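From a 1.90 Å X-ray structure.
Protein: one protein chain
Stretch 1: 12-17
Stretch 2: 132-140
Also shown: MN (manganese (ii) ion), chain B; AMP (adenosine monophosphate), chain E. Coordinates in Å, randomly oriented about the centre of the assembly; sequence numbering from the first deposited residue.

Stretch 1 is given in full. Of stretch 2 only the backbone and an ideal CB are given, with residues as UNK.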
# COMPACT_ATOMS: atom_id res chain seq x y z
N THR A 12 10.28 5.15 3.55
CA THR A 12 10.07 4.27 4.70
C THR A 12 9.85 2.83 4.23
O THR A 12 10.33 1.88 4.86
CB THR A 12 8.88 4.70 5.60
OG1 THR A 12 9.13 6.00 6.14
CG2 THR A 12 8.69 3.70 6.76
N SER A 13 9.12 2.63 3.12
CA SER A 13 9.14 1.29 2.57
C SER A 13 9.69 1.20 1.14
O SER A 13 10.90 1.16 0.96
CB SER A 13 7.73 0.67 2.63
OG SER A 13 6.77 1.43 1.89
N ASP A 14 8.80 1.25 0.15
CA ASP A 14 9.24 1.17 -1.26
C ASP A 14 9.08 2.41 -2.15
O ASP A 14 9.26 2.32 -3.37
CB ASP A 14 8.81 -0.13 -1.94
CG ASP A 14 7.33 -0.19 -2.20
OD1 ASP A 14 6.61 0.69 -1.69
OD2 ASP A 14 6.90 -1.11 -2.92
N GLY A 15 8.67 3.54 -1.58
CA GLY A 15 8.58 4.77 -2.35
C GLY A 15 9.96 5.38 -2.56
O GLY A 15 10.88 5.14 -1.77
N ALA A 16 10.11 6.18 -3.62
CA ALA A 16 11.38 6.86 -3.90
C ALA A 16 11.57 8.18 -3.15
O ALA A 16 12.69 8.67 -3.03
CB ALA A 16 11.53 7.08 -5.40
N LEU A 17 10.48 8.74 -2.62
CA LEU A 17 10.53 10.04 -1.95
C LEU A 17 10.40 9.89 -0.44
O LEU A 17 9.69 9.02 0.05
CB LEU A 17 9.38 10.94 -2.44
CG LEU A 17 9.54 11.75 -3.74
CD1 LEU A 17 10.20 10.94 -4.82
CD2 LEU A 17 8.20 12.28 -4.20
N UNK A 132 13.27 -4.14 2.79
CA UNK A 132 13.72 -4.53 1.45
C UNK A 132 12.61 -5.28 0.68
O UNK A 132 12.00 -6.21 1.19
CB UNK A 132 14.97 -5.40 1.55
N UNK A 133 12.40 -4.87 -0.57
CA UNK A 133 11.18 -5.24 -1.31
C UNK A 133 11.51 -5.64 -2.75
O UNK A 133 12.52 -5.22 -3.28
CB UNK A 133 10.18 -4.08 -1.31
N UNK A 134 10.64 -6.43 -3.38
CA UNK A 134 10.74 -6.71 -4.81
C UNK A 134 10.85 -5.42 -5.61
O UNK A 134 11.43 -5.41 -6.69
CB UNK A 134 9.53 -7.52 -5.28
N UNK A 135 10.27 -4.34 -5.09
CA UNK A 135 10.31 -3.04 -5.77
C UNK A 135 11.74 -2.56 -5.93
O UNK A 135 12.13 -2.07 -6.98
CB UNK A 135 9.49 -2.00 -5.00
N UNK A 136 12.53 -2.70 -4.86
CA UNK A 136 13.93 -2.31 -4.90
C UNK A 136 14.74 -3.17 -5.88
O UNK A 136 15.61 -2.66 -6.58
CB UNK A 136 14.53 -2.40 -3.50
N UNK A 137 14.44 -4.47 -5.93
CA UNK A 137 15.07 -5.38 -6.88
C UNK A 137 14.77 -4.93 -8.30
O UNK A 137 15.64 -4.95 -9.17
CB UNK A 137 14.59 -6.82 -6.66
N UNK A 138 13.52 -4.53 -8.54
CA UNK A 138 13.12 -4.08 -9.87
C UNK A 138 13.85 -2.80 -10.28
O UNK A 138 14.32 -2.68 -11.42
CB UNK A 138 11.61 -3.85 -9.91
N UNK A 139 13.96 -1.84 -9.36
CA UNK A 139 14.67 -0.60 -9.66
C UNK A 139 16.12 -0.90 -10.00
O UNK A 139 16.68 -0.28 -10.91
CB UNK A 139 14.59 0.37 -8.48
N UNK A 140 16.72 -1.85 -9.28
CA UNK A 140 18.09 -2.26 -9.57
C UNK A 140 18.18 -2.86 -10.97
O UNK A 140 19.06 -2.49 -11.74
CB UNK A 140 18.58 -3.26 -8.53
MN MN B . 4.75 -1.01 -3.14
P AMP E . 7.24 -7.42 -1.72
O1P AMP E . 6.70 -8.71 -2.32
O2P AMP E . 6.27 -6.96 -0.66
O3P AMP E . 8.69 -7.61 -1.33
O5' AMP E . 7.16 -6.45 -2.98
C5' AMP E . 5.90 -6.10 -3.54
C4' AMP E . 5.94 -4.76 -4.21
O4' AMP E . 6.52 -4.89 -5.53
C3' AMP E . 4.59 -4.11 -4.47
O3' AMP E . 4.09 -3.42 -3.33
C2' AMP E . 4.86 -3.19 -5.66
O2' AMP E . 5.42 -1.96 -5.23
C1' AMP E . 5.93 -3.97 -6.43
N9 AMP E . 5.37 -4.71 -7.56
C8 AMP E . 4.82 -5.95 -7.52
N7 AMP E . 4.39 -6.32 -8.76
C5 AMP E . 4.64 -5.30 -9.61
C6 AMP E . 4.45 -5.02 -11.05
N6 AMP E . 3.86 -5.93 -11.86
N1 AMP E . 4.88 -3.83 -11.53
C2 AMP E . 5.46 -2.90 -10.74
N3 AMP E . 5.67 -3.08 -9.42
C4 AMP E . 5.29 -4.24 -8.81

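Position 132 has phi/psi of -49/132, and its CA-to-CB bond points away from stretch 1, with nothing of that stretch within 5.5 Å of the ideal CB. The residue is Ile132, which makes no contact there.

At position 133 the bond points toward stretch 1, and the ideal CB lies 4.2 Å from Asp14 CB, which favours a small side chain. With phi/psi of -137/156 directly before a helix, an N-cap residue is likely: serine, threonine, aspartate or asparagine. It is Ser133, chi1 t. Its OG accepts from the backbone N of position 135 at 2.9 Å, a capping bond, and sits 3.8 Å from Asp14 OD2.

Position 134 opens the helix. CA-to-CB runs sideways, nothing of stretch 1 lies within 5.5 Å of the ideal CB, and the AMP phosphate lies nearby, so a long cationic side chain would suit. The backbone N already donates to AMP O3P (3.1 Å). Arg134, whose end leads away from stretch 1, adds a bond from NE to AMP O1P at 2.8 Å.

Position 135 points toward stretch 1, its ideal CB 3.4 Å from Asp14 OD2. An acceptor so close favours a compact donor, serine or threonine, perhaps cysteine; the same Asp14 OD2 binds MN at 2.2 Å. The residue is Thr135, chi1 m. Its OG1 lies 2.7 Å from Asp14 OD2 and 3.0 Å from AMP O4'; both can accept its single proton, and the choice remains open.

At position 136 the bond is sideways and the ideal CB touches nothing of stretch 1, but Ser13 O offers an acceptor to a side chain long enough to reach it. Histidine, glutamine, lysine or arginine could be considered. His136 (chi1 m) brings its end nearer: NE2 donates a weak bond to Ser13 O (3.2 Å, 122°), which lies at the ring edge. On the other ring nitrogen, ND1 accepts a weak bond from Ser133 N at 3.0 Å.

Positions 137 and 138 leave stretch 1 out of reach and continue the helix, so many side chains would do; they are Phe137 and Ala138.

Position 139, one turn after 135, again points toward stretch 1, but no atom of it comes within 5.5 Å of the ideal CB. The carbonyl of Asp14 calls for a long donor, lysine or arginine. Arg139, extended through chi2 and chi3 (both t), donates from NH1 and NH2 to Asp14 O, each at 2.9 Å. That oxygen lies at the guanidinium edge, while Ala16 CB covers one face.

Position 140 is out of reach; it is His140.

Stretch 2 132-140: ISRTHFARH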
# COMPACT_ATOMS: atom_id res chain seq x y z
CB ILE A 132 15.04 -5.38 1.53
CG1 ILE A 132 15.56 -5.73 0.13
CG2 ILE A 132 14.84 -6.64 2.38
CD1 ILE A 132 16.15 -4.56 -0.66
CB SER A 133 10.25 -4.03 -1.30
OG SER A 133 9.32 -4.03 -2.35
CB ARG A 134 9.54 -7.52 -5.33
CG ARG A 134 9.51 -8.97 -4.84
CD ARG A 134 8.40 -9.78 -5.51
NE ARG A 134 7.08 -9.45 -4.98
CZ ARG A 134 5.94 -9.63 -5.64
NH1 ARG A 134 5.95 -10.14 -6.87
NH2 ARG A 134 4.78 -9.31 -5.07
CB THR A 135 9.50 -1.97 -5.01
OG1 THR A 135 8.14 -2.39 -4.90
CG2 THR A 135 9.55 -0.61 -5.74
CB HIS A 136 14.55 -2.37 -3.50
CG HIS A 136 13.82 -1.54 -2.49
ND1 HIS A 136 13.22 -2.09 -1.37
CD2 HIS A 136 13.57 -0.21 -2.43
CE1 HIS A 136 12.66 -1.13 -0.66
NE2 HIS A 136 12.87 0.02 -1.28
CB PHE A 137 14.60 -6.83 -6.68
CG PHE A 137 15.36 -7.58 -5.62
CD1 PHE A 137 15.09 -7.38 -4.27
CD2 PHE A 137 16.37 -8.47 -5.97
CE1 PHE A 137 15.81 -8.06 -3.29
CE2 PHE A 137 17.10 -9.14 -4.99
CZ PHE A 137 16.80 -8.94 -3.65
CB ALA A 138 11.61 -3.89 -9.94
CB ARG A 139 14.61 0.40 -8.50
CG ARG A 139 13.25 1.00 -8.34
CD ARG A 139 13.19 2.16 -7.35
NE ARG A 139 11.78 2.55 -7.22
CZ ARG A 139 11.11 2.65 -6.08
NH1 ARG A 139 11.73 2.44 -4.92
NH2 ARG A 139 9.82 2.97 -6.12
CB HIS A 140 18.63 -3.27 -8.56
CG HIS A 140 19.94 -3.87 -8.99
ND1 HIS A 140 21.08 -3.12 -9.19
CD2 HIS A 140 20.27 -5.15 -9.30
CE1 HIS A 140 22.06 -3.91 -9.58
NE2 HIS A 140 21.60 -5.14 -9.66
O HOH W 1 12.66 2.89 -1.47
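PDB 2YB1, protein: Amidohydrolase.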